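Local coordinates for protein nitrite oxidoreductase subunit B (Kuenenia stuttgartiensis, PDB 7B04) that probably relays electrons through a row of iron-sulfur clusters between the catalytic and heme-bearing subunits of the nitrite oxidoreductase complex, at residues H24-V29 and Q269-D274; K81-P86 and W128-I133; D114-V119 and F297-N302; R252-R257 and M347-V352. All coordinates share one frame; numbering follows the deposited sequence.

Contact 1 (H24-V29 and Q269-D274)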
loop_
_atom_site.group_PDB
_atom_site.type_symbol
_atom_site.label_atom_id
_atom_site.label_comp_id
_atom_site.label_asym_id
_atom_site.label_seq_id
_atom_site.Cartn_x
_atom_site.Cartn_y
_atom_site.Cartn_z
ATOM N N HIS A 24 0.358 -20.204 -30.296
ATOM C CA HIS A 24 -0.415 -19.084 -29.797
ATOM C C HIS A 24 0.496 -18.274 -28.885
ATOM O O HIS A 24 1.498 -18.783 -28.369
ATOM C CB HIS A 24 -1.707 -19.530 -29.091
ATOM C CG HIS A 24 -1.507 -20.539 -27.978
ATOM N ND1 HIS A 24 -0.583 -20.374 -26.961
ATOM C CD2 HIS A 24 -2.115 -21.729 -27.740
ATOM C CE1 HIS A 24 -0.631 -21.413 -26.150
ATOM N NE2 HIS A 24 -1.550 -22.247 -26.602
ATOM N N GLN A 25 0.176 -16.992 -28.726
ATOM C CA GLN A 25 1.058 -16.059 -28.034
ATOM C C GLN A 25 0.508 -15.719 -26.658
ATOM O O GLN A 25 -0.649 -15.303 -26.530
ATOM C CB GLN A 25 1.240 -14.774 -28.847
ATOM C CG GLN A 25 2.045 -13.702 -28.131
ATOM C CD GLN A 25 3.513 -14.064 -27.998
ATOM O OE1 GLN A 25 4.122 -14.590 -28.929
ATOM N NE2 GLN A 25 4.089 -13.780 -26.836
ATOM N N PHE A 26 1.349 -15.886 -25.638
ATOM C CA PHE A 26 1.028 -15.440 -24.287
ATOM C C PHE A 26 0.694 -13.957 -24.302
ATOM O O PHE A 26 1.526 -13.127 -24.678
ATOM C CB PHE A 26 2.207 -15.721 -23.348
ATOM C CG PHE A 26 2.057 -15.131 -21.971
ATOM C CD1 PHE A 26 2.539 -13.863 -21.683
ATOM C CD2 PHE A 26 1.440 -15.846 -20.965
ATOM C CE1 PHE A 26 2.399 -13.324 -20.416
ATOM C CE2 PHE A 26 1.305 -15.310 -19.700
ATOM C CZ PHE A 26 1.781 -14.051 -19.425
ATOM N N ALA A 27 -0.525 -13.626 -23.889
ATOM C CA ALA A 27 -1.002 -12.257 -23.974
ATOM C C ALA A 27 -1.951 -11.985 -22.819
ATOM O O ALA A 27 -2.476 -12.905 -22.186
ATOM C CB ALA A 27 -1.693 -11.985 -25.315
ATOM N N ALA A 28 -2.163 -10.699 -22.552
ATOM C CA ALA A 28 -3.037 -10.282 -21.467
ATOM C C ALA A 28 -3.618 -8.916 -21.793
ATOM O O ALA A 28 -3.054 -8.146 -22.575
ATOM C CB ALA A 28 -2.294 -10.247 -20.127
ATOM N N VAL A 29 -4.761 -8.623 -21.176
ATOM C CA VAL A 29 -5.457 -7.354 -21.347
ATOM C C VAL A 29 -5.541 -6.670 -19.991
ATOM O O VAL A 29 -6.021 -7.267 -19.022
ATOM C CB VAL A 29 -6.862 -7.557 -21.942
ATOM C CG1 VAL A 29 -7.665 -6.267 -21.865
ATOM C CG2 VAL A 29 -6.762 -8.055 -23.376
ATOM N N GLN A 269 -5.400 -12.782 -18.291
ATOM C CA GLN A 269 -4.271 -13.392 -18.978
ATOM C C GLN A 269 -4.712 -14.661 -19.693
ATOM O O GLN A 269 -5.445 -15.480 -19.127
ATOM C CB GLN A 269 -3.151 -13.718 -17.990
ATOM C CG GLN A 269 -1.845 -14.108 -18.647
ATOM C CD GLN A 269 -1.576 -15.596 -18.558
ATOM O OE1 GLN A 269 -1.178 -16.104 -17.511
ATOM N NE2 GLN A 269 -1.774 -16.300 -19.666
ATOM N N GLY A 270 -4.255 -14.816 -20.932
ATOM C CA GLY A 270 -4.570 -15.973 -21.744
ATOM C C GLY A 270 -3.607 -16.127 -22.903
ATOM O O GLY A 270 -2.398 -15.934 -22.740
ATOM N N PHE A 271 -4.125 -16.483 -24.076
ATOM C CA PHE A 271 -3.307 -16.587 -25.274
ATOM C C PHE A 271 -4.022 -15.932 -26.446
ATOM O O PHE A 271 -5.255 -15.908 -26.507
ATOM C CB PHE A 271 -2.984 -18.048 -25.607
ATOM C CG PHE A 271 -2.259 -18.768 -24.511
ATOM C CD1 PHE A 271 -0.904 -18.565 -24.308
ATOM C CD2 PHE A 271 -2.932 -19.643 -23.676
ATOM C CE1 PHE A 271 -0.233 -19.228 -23.297
ATOM C CE2 PHE A 271 -2.270 -20.308 -22.665
ATOM C CZ PHE A 271 -0.918 -20.101 -22.474
ATOM N N LEU A 272 -3.233 -15.401 -27.378
ATOM C CA LEU A 272 -3.757 -14.872 -28.635
ATOM C C LEU A 272 -3.957 -16.030 -29.605
ATOM O O LEU A 272 -3.001 -16.529 -30.204
ATOM C CB LEU A 272 -2.818 -13.821 -29.211
ATOM C CG LEU A 272 -3.170 -12.369 -28.885
ATOM C CD1 LEU A 272 -2.113 -11.421 -29.428
ATOM C CD2 LEU A 272 -4.542 -12.020 -29.436
ATOM N N ASP A 273 -5.202 -16.465 -29.760
ATOM C CA ASP A 273 -5.545 -17.498 -30.724
ATOM C C ASP A 273 -5.900 -16.863 -32.067
ATOM O O ASP A 273 -5.764 -15.654 -32.272
ATOM C CB ASP A 273 -6.708 -18.346 -30.208
ATOM C CG ASP A 273 -6.348 -19.157 -28.982
ATOM O OD1 ASP A 273 -5.174 -19.562 -28.853
ATOM O OD2 ASP A 273 -7.248 -19.393 -28.149
ATOM N N ASP A 274 -6.356 -17.694 -33.000
ATOM C CA ASP A 274 -7.151 -17.257 -34.137
ATOM C C ASP A 274 -8.636 -17.415 -33.842
ATOM O O ASP A 274 -9.474 -17.180 -34.717
ATOM C CB ASP A 274 -6.759 -18.044 -35.392
ATOM C CG ASP A 274 -7.275 -17.407 -36.670
ATOM O OD1 ASP A 274 -6.825 -16.292 -37.008
ATOM O OD2 ASP A 274 -8.131 -18.026 -37.338
#
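Gly270 O is gripped from opposite faces of its carbonyl plane, by Ala27 N at 3.2 Å and by the side-chain amide NE2 of Gln269. It lies where strands 25-31 and 267-272 pair antiparallel, at one edge of a mixed four-stranded sheet. Ala27 and Gly270 form a hydrogen-bonded pair, the return bond running from Gly270 N to Ala27 O at 2.9 Å; Leu272 N closes the next such pair on Gln25 O at 2.7 Å. Phe26, Ala28, Gln269 and Phe271 share one face of the sheet, on which the Phe26 side chain comes to about 5 Å from a bound iron-sulfur cluster. There Gln269 OE1 accepts from Thr256 N of a cluster-binding loop. An alanine in place of Gln269 would probably leave Thr256 N without this acceptor and Gly270 O with one donor fewer. On the other face Ala27 CB packs on Leu272 CG at 3.9 Å. Where the pairing ends, the imidazole of His24 lies over the Phe271 ring, the two planes 33° apart and His24 CE1 above the ring centre, 3.4 Å from its plane.

Contact 2 (K81-P86 and W128-I133)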
loop_
_atom_site.group_PDB
_atom_site.type_symbol
_atom_site.label_atom_id
_atom_site.label_comp_id
_atom_site.label_asym_id
_atom_site.label_seq_id
_atom_site.Cartn_x
_atom_site.Cartn_y
_atom_site.Cartn_z
ATOM N N LYS A 81 13.417 9.382 -27.187
ATOM C CA LYS A 81 14.279 10.412 -27.759
ATOM C C LYS A 81 15.255 9.838 -28.775
ATOM O O LYS A 81 15.656 10.534 -29.715
ATOM C CB LYS A 81 15.068 11.107 -26.651
ATOM C CG LYS A 81 15.954 12.228 -27.149
ATOM C CD LYS A 81 16.635 12.961 -26.014
ATOM C CE LYS A 81 17.220 14.269 -26.512
ATOM N NZ LYS A 81 16.361 14.882 -27.566
ATOM N N LEU A 82 15.618 8.568 -28.628
ATOM C CA LEU A 82 16.545 7.933 -29.554
ATOM C C LEU A 82 15.899 7.600 -30.891
ATOM O O LEU A 82 16.606 7.186 -31.815
ATOM C CB LEU A 82 17.131 6.668 -28.915
ATOM C CG LEU A 82 17.906 6.906 -27.612
ATOM C CD1 LEU A 82 18.297 5.586 -26.962
ATOM C CD2 LEU A 82 19.134 7.775 -27.851
ATOM N N ILE A 83 14.583 7.762 -31.013
ATOM C CA ILE A 83 13.875 7.480 -32.256
ATOM C C ILE A 83 13.077 8.701 -32.696
ATOM O O ILE A 83 12.224 8.606 -33.585
ATOM C CB ILE A 83 12.954 6.257 -32.098
ATOM C CG1 ILE A 83 11.896 6.531 -31.026
ATOM C CG2 ILE A 83 13.767 5.022 -31.744
ATOM C CD1 ILE A 83 10.812 5.481 -30.957
ATOM N N ASP A 84 13.344 9.854 -32.082
ATOM C CA ASP A 84 12.577 11.059 -32.384
ATOM C C ASP A 84 12.865 11.524 -33.807
ATOM O O ASP A 84 14.019 11.785 -34.163
ATOM C CB ASP A 84 12.907 12.165 -31.384
ATOM C CG ASP A 84 11.949 13.342 -31.475
ATOM O OD1 ASP A 84 10.963 13.254 -32.237
ATOM O OD2 ASP A 84 12.183 14.356 -30.785
ATOM N N SER A 85 11.814 11.624 -34.615
ATOM C CA SER A 85 11.914 12.079 -35.993
ATOM C C SER A 85 10.579 12.679 -36.399
ATOM O O SER A 85 9.530 12.225 -35.927
ATOM C CB SER A 85 12.287 10.929 -36.941
ATOM O OG SER A 85 12.295 11.358 -38.292
ATOM N N PRO A 86 10.580 13.703 -37.258
ATOM C CA PRO A 86 9.306 14.244 -37.756
ATOM C C PRO A 86 8.528 13.268 -38.628
ATOM O O PRO A 86 7.368 13.552 -38.954
ATOM C CB PRO A 86 9.736 15.479 -38.561
ATOM C CG PRO A 86 11.103 15.818 -38.049
ATOM C CD PRO A 86 11.732 14.507 -37.701
ATOM N N TRP A 128 22.295 -3.859 -33.322
ATOM C CA TRP A 128 21.013 -4.328 -33.831
ATOM C C TRP A 128 19.878 -3.366 -33.496
ATOM O O TRP A 128 18.876 -3.320 -34.218
ATOM C CB TRP A 128 20.724 -5.727 -33.294
ATOM C CG TRP A 128 21.566 -6.778 -33.957
ATOM C CD1 TRP A 128 22.504 -7.573 -33.366
ATOM C CD2 TRP A 128 21.553 -7.136 -35.346
ATOM N NE1 TRP A 128 23.070 -8.410 -34.298
ATOM C CE2 TRP A 128 22.504 -8.161 -35.521
ATOM C CE3 TRP A 128 20.830 -6.689 -36.456
ATOM C CZ2 TRP A 128 22.747 -8.749 -36.761
ATOM C CZ3 TRP A 128 21.068 -7.278 -37.685
ATOM C CH2 TRP A 128 22.021 -8.295 -37.827
ATOM N N ALA A 129 20.009 -2.596 -32.418
ATOM C CA ALA A 129 18.958 -1.663 -32.037
ATOM C C ALA A 129 19.557 -0.524 -31.223
ATOM O O ALA A 129 20.610 -0.674 -30.600
ATOM C CB ALA A 129 17.852 -2.360 -31.238
ATOM N N VAL A 130 18.875 0.619 -31.246
ATOM C CA VAL A 130 19.256 1.748 -30.407
ATOM C C VAL A 130 18.834 1.463 -28.975
ATOM O O VAL A 130 17.867 0.735 -28.720
ATOM C CB VAL A 130 18.630 3.057 -30.924
ATOM C CG1 VAL A 130 19.451 3.628 -32.065
ATOM C CG2 VAL A 130 17.194 2.820 -31.357
ATOM N N GLY A 131 19.565 2.035 -28.026
ATOM C CA GLY A 131 19.228 1.837 -26.634
ATOM C C GLY A 131 20.279 2.439 -25.725
ATOM O O GLY A 131 21.167 3.175 -26.163
ATOM N N TYR A 132 20.150 2.105 -24.445
ATOM C CA TYR A 132 21.070 2.564 -23.418
ATOM C C TYR A 132 20.987 1.600 -22.245
ATOM O O TYR A 132 19.993 0.892 -22.070
ATOM C CB TYR A 132 20.750 3.996 -22.968
ATOM C CG TYR A 132 19.495 4.112 -22.126
ATOM C CD1 TYR A 132 18.244 4.216 -22.720
ATOM C CD2 TYR A 132 19.563 4.124 -20.738
ATOM C CE1 TYR A 132 17.097 4.324 -21.957
ATOM C CE2 TYR A 132 18.420 4.228 -19.966
ATOM C CZ TYR A 132 17.191 4.328 -20.581
ATOM O OH TYR A 132 16.051 4.434 -19.817
ATOM N N ILE A 133 22.047 1.585 -21.443
ATOM C CA ILE A 133 22.083 0.803 -20.211
ATOM C C ILE A 133 21.729 1.746 -19.064
ATOM O O ILE A 133 22.493 2.687 -18.794
ATOM C CB ILE A 133 23.453 0.151 -19.988
ATOM C CG1 ILE A 133 23.721 -0.906 -21.060
ATOM C CG2 ILE A 133 23.525 -0.470 -18.602
ATOM C CD1 ILE A 133 25.130 -1.456 -21.032
#
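The ring of Tyr132 is met by the tip of Leu82, whose CD1 comes to 4.5 Å from Tyr132 CD1. Two lysines outside the contact, Lys78 and Lys221, make cation-pi interactions with the same ring, so that an apolar methyl and two positive charges share its surroundings. The torsions of Leu82 explain its reach: CG stands beside the backbone N (chi1 -60°), and CD1 continues outward, anti to CA (chi2 173°). Leu82 CD1 also touches the backbone that leads into Tyr132, 3.8 Å from Gly131 O. Closer to the main chain, Leu82 CB faces Val130 CB at 4.4 Å. Ile83 adds a further apolar touch, its branch methyl CG2 meeting Val130 CG2 at 4.1 Å. No hydrogen bond joins the two segments, which meet through a few van der Waals contacts, mostly between apolar side chains. Ile83 and Val130 both also pack on Val119 of helix 116-123, a neighbour common to the two loops. Farther along each segment, Asp84 forms a salt bridge with Lys1137 of subunit A, and the ring of Trp128 meets Phe88 of subunit C edge to face. The arrangement is a meeting of two surface loops, one bent in a type I beta turn from Lys81 to Asp84, that reach toward different partner subunits.

Contact 3 (D114-V119 and F297-N302)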
loop_
_atom_site.group_PDB
_atom_site.type_symbol
_atom_site.label_atom_id
_atom_site.label_comp_id
_atom_site.label_asym_id
_atom_site.label_seq_id
_atom_site.Cartn_x
_atom_site.Cartn_y
_atom_site.Cartn_z
ATOM N N ASP A 114 10.485 4.980 -38.027
ATOM C CA ASP A 114 11.503 3.950 -37.883
ATOM C C ASP A 114 11.453 3.318 -36.499
ATOM O O ASP A 114 11.323 4.012 -35.487
ATOM C CB ASP A 114 12.895 4.532 -38.132
ATOM C CG ASP A 114 13.054 5.097 -39.527
ATOM O OD1 ASP A 114 12.280 4.701 -40.424
ATOM O OD2 ASP A 114 13.953 5.939 -39.724
ATOM N N THR A 115 11.542 1.992 -36.470
ATOM C CA THR A 115 11.633 1.249 -35.226
ATOM C C THR A 115 13.050 1.349 -34.664
ATOM O O THR A 115 13.973 1.844 -35.317
ATOM C CB THR A 115 11.251 -0.215 -35.440
ATOM O OG1 THR A 115 12.303 -0.887 -36.146
ATOM C CG2 THR A 115 9.970 -0.313 -36.248
ATOM N N ILE A 116 13.214 0.882 -33.423
ATOM C CA ILE A 116 14.534 0.891 -32.798
ATOM C C ILE A 116 15.532 0.090 -33.624
ATOM O O ILE A 116 16.732 0.390 -33.626
ATOM C CB ILE A 116 14.448 0.368 -31.350
ATOM C CG1 ILE A 116 13.949 -1.078 -31.323
ATOM C CG2 ILE A 116 13.545 1.261 -30.515
ATOM C CD1 ILE A 116 14.222 -1.792 -30.019
ATOM N N PHE A 117 15.059 -0.935 -34.336
ATOM C CA PHE A 117 15.936 -1.690 -35.224
ATOM C C PHE A 117 16.286 -0.881 -36.467
ATOM O O PHE A 117 17.449 -0.853 -36.890
ATOM C CB PHE A 117 15.277 -3.015 -35.606
ATOM C CG PHE A 117 14.716 -3.771 -34.436
ATOM C CD1 PHE A 117 15.546 -4.507 -33.606
ATOM C CD2 PHE A 117 13.358 -3.743 -34.164
ATOM C CE1 PHE A 117 15.032 -5.202 -32.527
ATOM C CE2 PHE A 117 12.837 -4.436 -33.087
ATOM C CZ PHE A 117 13.675 -5.166 -32.267
ATOM N N GLU A 118 15.293 -0.219 -37.065
ATOM C CA GLU A 118 15.523 0.519 -38.301
ATOM C C GLU A 118 16.279 1.821 -38.068
ATOM O O GLU A 118 17.016 2.267 -38.956
ATOM C CB GLU A 118 14.188 0.797 -38.996
ATOM C CG GLU A 118 13.395 -0.464 -39.309
ATOM C CD GLU A 118 11.961 -0.174 -39.706
ATOM O OE1 GLU A 118 11.537 0.997 -39.605
ATOM O OE2 GLU A 118 11.257 -1.120 -40.119
ATOM N N VAL A 119 16.113 2.449 -36.901
ATOM C CA VAL A 119 16.945 3.602 -36.564
ATOM C C VAL A 119 18.408 3.185 -36.495
ATOM O O VAL A 119 19.297 3.885 -36.993
ATOM C CB VAL A 119 16.477 4.245 -35.244
ATOM C CG1 VAL A 119 17.520 5.223 -34.726
ATOM C CG2 VAL A 119 15.149 4.951 -35.437
ATOM N N PHE A 297 8.183 1.309 -30.896
ATOM C CA PHE A 297 9.456 0.619 -30.734
ATOM C C PHE A 297 9.641 -0.512 -31.743
ATOM O O PHE A 297 10.773 -0.785 -32.165
ATOM C CB PHE A 297 9.575 0.112 -29.301
ATOM C CG PHE A 297 9.605 1.220 -28.273
ATOM C CD1 PHE A 297 10.009 2.499 -28.624
ATOM C CD2 PHE A 297 9.221 0.984 -26.965
ATOM C CE1 PHE A 297 10.038 3.515 -27.691
ATOM C CE2 PHE A 297 9.250 1.996 -26.022
ATOM C CZ PHE A 297 9.658 3.267 -26.390
ATOM N N GLY A 298 8.560 -1.178 -32.137
ATOM C CA GLY A 298 8.649 -2.206 -33.150
ATOM C C GLY A 298 8.889 -3.608 -32.639
ATOM O O GLY A 298 9.374 -4.453 -33.396
ATOM N N THR A 299 8.616 -3.882 -31.370
ATOM C CA THR A 299 8.833 -5.227 -30.856
ATOM C C THR A 299 7.588 -6.103 -30.920
ATOM O O THR A 299 7.706 -7.321 -30.750
ATOM C CB THR A 299 9.341 -5.169 -29.414
ATOM O OG1 THR A 299 8.268 -4.803 -28.539
ATOM C CG2 THR A 299 10.470 -4.160 -29.283
ATOM N N GLU A 300 6.419 -5.525 -31.213
ATOM C CA GLU A 300 5.125 -6.187 -31.085
ATOM C C GLU A 300 4.913 -6.679 -29.656
ATOM O O GLU A 300 4.979 -7.891 -29.400
ATOM C CB GLU A 300 4.980 -7.348 -32.075
ATOM C CG GLU A 300 3.537 -7.605 -32.499
ATOM C CD GLU A 300 3.416 -8.509 -33.708
ATOM O OE1 GLU A 300 3.623 -8.019 -34.837
ATOM O OE2 GLU A 300 3.091 -9.703 -33.531
ATOM N N PRO A 301 4.677 -5.775 -28.704
ATOM C CA PRO A 301 4.319 -6.207 -27.351
ATOM C C PRO A 301 3.030 -7.010 -27.360
ATOM O O PRO A 301 2.194 -6.890 -28.259
ATOM C CB PRO A 301 4.142 -4.891 -26.583
ATOM C CG PRO A 301 4.791 -3.855 -27.426
ATOM C CD PRO A 301 4.648 -4.312 -28.838
ATOM N N ASN A 302 2.866 -7.841 -26.331
ATOM C CA ASN A 302 1.680 -8.683 -26.234
ATOM C C ASN A 302 0.964 -8.497 -24.902
ATOM O O ASN A 302 0.252 -9.398 -24.454
ATOM C CB ASN A 302 2.053 -10.147 -26.463
ATOM C CG ASN A 302 2.541 -10.396 -27.877
ATOM O OD1 ASN A 302 1.847 -10.092 -28.847
ATOM N ND2 ASN A 302 3.747 -10.935 -28.001
#
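A single hydrogen bond crosses this contact, from Ile116 N in the first turn of helix 116-123 to Phe297 O, 3.2 Å long with an angle of 164° at the hydrogen. The carbonyl thereby takes up one of the N-H groups that a helix start cannot bond within the helix. Within 114-119, Thr115 and Glu118 form a capping box. Thr115, the N-cap, has OG1 between the backbone N and the carbonyl carbon (chi1 73°), where it accepts from Glu118 N at 3.2 Å; Glu118 OE1 in return accepts from Thr115 N at 3.3 Å, met from above the carboxylate plane.

Van der Waals contacts add to these bonds. Ile116 CG2 lies 4.2 Å from Phe297 CD1, and Thr115 CG2 rests 3.9 Å from Gly298 CA. Gly298, without a side chain, lets the backbone come close to Thr115, with the two CA atoms 5.0 Å apart.

The flat Phe117 ring contributes both an edge and a face. Gly298 O lies at the edge, in the ring plane, 3.5 Å from Phe117 CE2, while Ile116 CG1 stands over the ring centre.

Thr299 carries the 297-302 loop on to the cluster-binding Cys178, on which its side chain packs. Around the contact, Thr115 lies against Arg11 and Met13 of strand 11-14, Phe297 against Thr79 and Leu80 of helix 75-81, and the loop itself leads directly into strand 303-306.

Contact 4 (R252-R257 and M347-V352). With SF4 (iron/sulfur cluster), chain Y.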
loop_
_atom_site.group_PDB
_atom_site.type_symbol
_atom_site.label_atom_id
_atom_site.label_comp_id
_atom_site.label_asym_id
_atom_site.label_seq_id
_atom_site.Cartn_x
_atom_site.Cartn_y
_atom_site.Cartn_z
ATOM N N ARG A 252 -4.122 -27.951 -15.051
ATOM C CA ARG A 252 -4.557 -27.007 -16.066
ATOM C C ARG A 252 -3.625 -25.799 -16.101
ATOM O O ARG A 252 -3.025 -25.442 -15.082
ATOM C CB ARG A 252 -5.980 -26.534 -15.794
ATOM C CG ARG A 252 -7.042 -27.573 -16.045
ATOM C CD ARG A 252 -8.415 -27.053 -15.683
ATOM N NE ARG A 252 -9.438 -28.045 -15.975
ATOM C CZ ARG A 252 -10.077 -28.140 -17.135
ATOM N NH1 ARG A 252 -10.987 -29.084 -17.310
ATOM N NH2 ARG A 252 -9.807 -27.292 -18.120
ATOM N N PRO A 253 -3.467 -25.170 -17.265
ATOM C CA PRO A 253 -2.676 -23.934 -17.330
ATOM C C PRO A 253 -3.261 -22.864 -16.421
ATOM O O PRO A 253 -4.459 -22.577 -16.458
ATOM C CB PRO A 253 -2.765 -23.537 -18.809
ATOM C CG PRO A 253 -3.008 -24.824 -19.519
ATOM C CD PRO A 253 -3.879 -25.633 -18.601
ATOM N N MET A 254 -2.398 -22.272 -15.604
ATOM C CA MET A 254 -2.785 -21.283 -14.610
ATOM C C MET A 254 -2.245 -19.921 -15.018
ATOM O O MET A 254 -1.146 -19.827 -15.574
ATOM C CB MET A 254 -2.229 -21.671 -13.234
ATOM C CG MET A 254 -2.584 -20.744 -12.086
ATOM S SD MET A 254 -2.004 -21.442 -10.525
ATOM C CE MET A 254 -2.746 -20.327 -9.337
ATOM N N GLU A 255 -3.017 -18.868 -14.753
ATOM C CA GLU A 255 -2.545 -17.538 -15.101
ATOM C C GLU A 255 -1.291 -17.236 -14.298
ATOM O O GLU A 255 -1.089 -17.762 -13.198
ATOM C CB GLU A 255 -3.620 -16.482 -14.831
ATOM C CG GLU A 255 -4.925 -16.696 -15.589
ATOM C CD GLU A 255 -5.807 -15.460 -15.604
ATOM O OE1 GLU A 255 -5.362 -14.402 -15.113
ATOM O OE2 GLU A 255 -6.949 -15.545 -16.104
ATOM N N THR A 256 -0.440 -16.380 -14.855
ATOM C CA THR A 256 0.817 -16.104 -14.182
ATOM C C THR A 256 0.565 -15.426 -12.847
ATOM O O THR A 256 -0.503 -14.872 -12.573
ATOM C CB THR A 256 1.768 -15.281 -15.054
ATOM O OG1 THR A 256 3.042 -15.182 -14.407
ATOM C CG2 THR A 256 1.260 -13.913 -15.249
ATOM N N ARG A 257 1.592 -15.493 -12.009
ATOM C CA ARG A 257 1.464 -15.095 -10.614
ATOM C C ARG A 257 1.103 -13.619 -10.461
ATOM O O ARG A 257 0.348 -13.250 -9.555
ATOM C CB ARG A 257 2.767 -15.415 -9.892
ATOM C CG ARG A 257 2.631 -15.205 -8.453
ATOM C CD ARG A 257 3.334 -16.196 -7.607
ATOM N NE ARG A 257 3.406 -15.617 -6.277
ATOM C CZ ARG A 257 2.347 -15.463 -5.487
ATOM N NH1 ARG A 257 2.485 -14.888 -4.304
ATOM N NH2 ARG A 257 1.144 -15.911 -5.858
ATOM N N MET A 347 -11.917 -13.688 -12.022
ATOM C CA MET A 347 -12.894 -14.524 -11.342
ATOM C C MET A 347 -12.335 -15.889 -10.973
ATOM O O MET A 347 -12.845 -16.522 -10.041
ATOM C CB MET A 347 -14.148 -14.693 -12.209
ATOM C CG MET A 347 -14.888 -13.390 -12.468
ATOM S SD MET A 347 -15.403 -12.596 -10.933
ATOM C CE MET A 347 -15.688 -10.914 -11.479
ATOM N N THR A 348 -11.303 -16.347 -11.676
ATOM C CA THR A 348 -10.617 -17.590 -11.365
ATOM C C THR A 348 -9.135 -17.410 -11.657
ATOM O O THR A 348 -8.728 -16.467 -12.342
ATOM C CB THR A 348 -11.174 -18.771 -12.173
ATOM O OG1 THR A 348 -10.527 -19.983 -11.764
ATOM C CG2 THR A 348 -10.940 -18.555 -13.662
ATOM N N GLN A 349 -8.326 -18.330 -11.138
ATOM C CA GLN A 349 -6.902 -18.340 -11.444
ATOM C C GLN A 349 -6.559 -19.235 -12.626
ATOM O O GLN A 349 -5.435 -19.163 -13.132
ATOM C CB GLN A 349 -6.086 -18.762 -10.216
ATOM C CG GLN A 349 -6.721 -19.838 -9.364
ATOM C CD GLN A 349 -6.173 -19.848 -7.951
ATOM O OE1 GLN A 349 -5.280 -19.070 -7.614
ATOM N NE2 GLN A 349 -6.701 -20.735 -7.116
ATOM N N THR A 350 -7.490 -20.073 -13.072
ATOM C CA THR A 350 -7.242 -20.943 -14.211
ATOM C C THR A 350 -7.449 -20.165 -15.504
ATOM O O THR A 350 -8.385 -19.370 -15.622
ATOM C CB THR A 350 -8.180 -22.152 -14.171
ATOM O OG1 THR A 350 -8.026 -22.841 -12.924
ATOM C CG2 THR A 350 -7.879 -23.110 -15.315
ATOM N N ILE A 351 -6.567 -20.396 -16.476
ATOM C CA ILE A 351 -6.672 -19.695 -17.750
ATOM C C ILE A 351 -7.912 -20.173 -18.491
ATOM O O ILE A 351 -8.181 -21.379 -18.576
ATOM C CB ILE A 351 -5.405 -19.905 -18.592
ATOM C CG1 ILE A 351 -4.187 -19.306 -17.889
ATOM C CG2 ILE A 351 -5.567 -19.280 -19.970
ATOM C CD1 ILE A 351 -2.871 -19.653 -18.546
ATOM N N VAL A 352 -8.671 -19.226 -19.034
ATOM C CA VAL A 352 -9.889 -19.503 -19.783
ATOM C C VAL A 352 -9.598 -19.280 -21.259
ATOM O O VAL A 352 -9.143 -18.198 -21.649
ATOM C CB VAL A 352 -11.058 -18.621 -19.314
ATOM C CG1 VAL A 352 -12.205 -18.727 -20.290
ATOM C CG2 VAL A 352 -11.498 -19.015 -17.914
HETATM FE FE1 SF4 Y . 6.790 -12.025 -12.277
HETATM FE FE2 SF4 Y . 6.755 -11.936 -15.012
HETATM FE FE3 SF4 Y . 4.481 -11.374 -13.595
HETATM FE FE4 SF4 Y . 5.437 -13.937 -13.692
HETATM S S1 SF4 Y . 4.651 -12.701 -15.440
HETATM S S2 SF4 Y . 4.698 -12.823 -11.846
HETATM S S3 SF4 Y . 7.685 -13.559 -13.709
HETATM S S4 SF4 Y . 6.431 -10.189 -13.580
#
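Ile351 lays its longer branch against the backbone at Met254 and Glu255: CG1, set beside its own backbone N (chi1 -63°), comes to 3.6 Å from Glu255 CG, and CD1 lies 3.9 Å from Pro253 CB. An alanine at Ile351 would probably open a gap between Pro253 and Glu255 and take away the apolar contact to Glu255 CG. Thr350 CB points away from 252-257, yet its CG2 comes back to 3.9 Å from Arg252 CB. The extended Met254 crosses Gln349 obliquely, with CE 3.8 Å from Gln349 CB. Two backbone bonds join the segments, Ile351 N to Pro253 O at 3.0 Å and Glu255 N to Gln349 O at 2.9 Å, and they flank a single bridge between Met254 and Thr350. The carboxylate of Glu255 is held by a salt bridge to Arg346. Just past the bridge the loop reaches an iron-sulfur cluster, where Thr256 OG1 lies 2.8 Å from iron FE4, and Arg257 forms a salt bridge with Glu90 of subunit A. The bridged pair thus links the loop between helices 239-242 and 257-260 to the run leading into strand 354-358, with strand 267-272 touching Glu255 and Ile351 and strand 389-394 touching Arg252 and Thr348.

Contacts 1 and 3 are buried, contact 4 is partly so, and contact 2 lies at the surface. Their chemistry follows: paired strands in contact 1, one bridge between loops in contact 4, a capped helix start taking a loop carbonyl in contact 3, and apolar touches without a hydrogen bond in contact 2. Contacts 1 and 4 touch, with strand 267-272 against the cluster-binding loop. Contacts 2 and 3 also touch, because the loops of contact 2 pack on helix 116-123, whose start belongs to contact 3, and Val130 N probably bonds to Ile116 O. Asn302 brings contact 3 against contact 1. Contacts 2 and 4 lie on opposite sides of the chain's centre, nearest atoms about 24 Å apart.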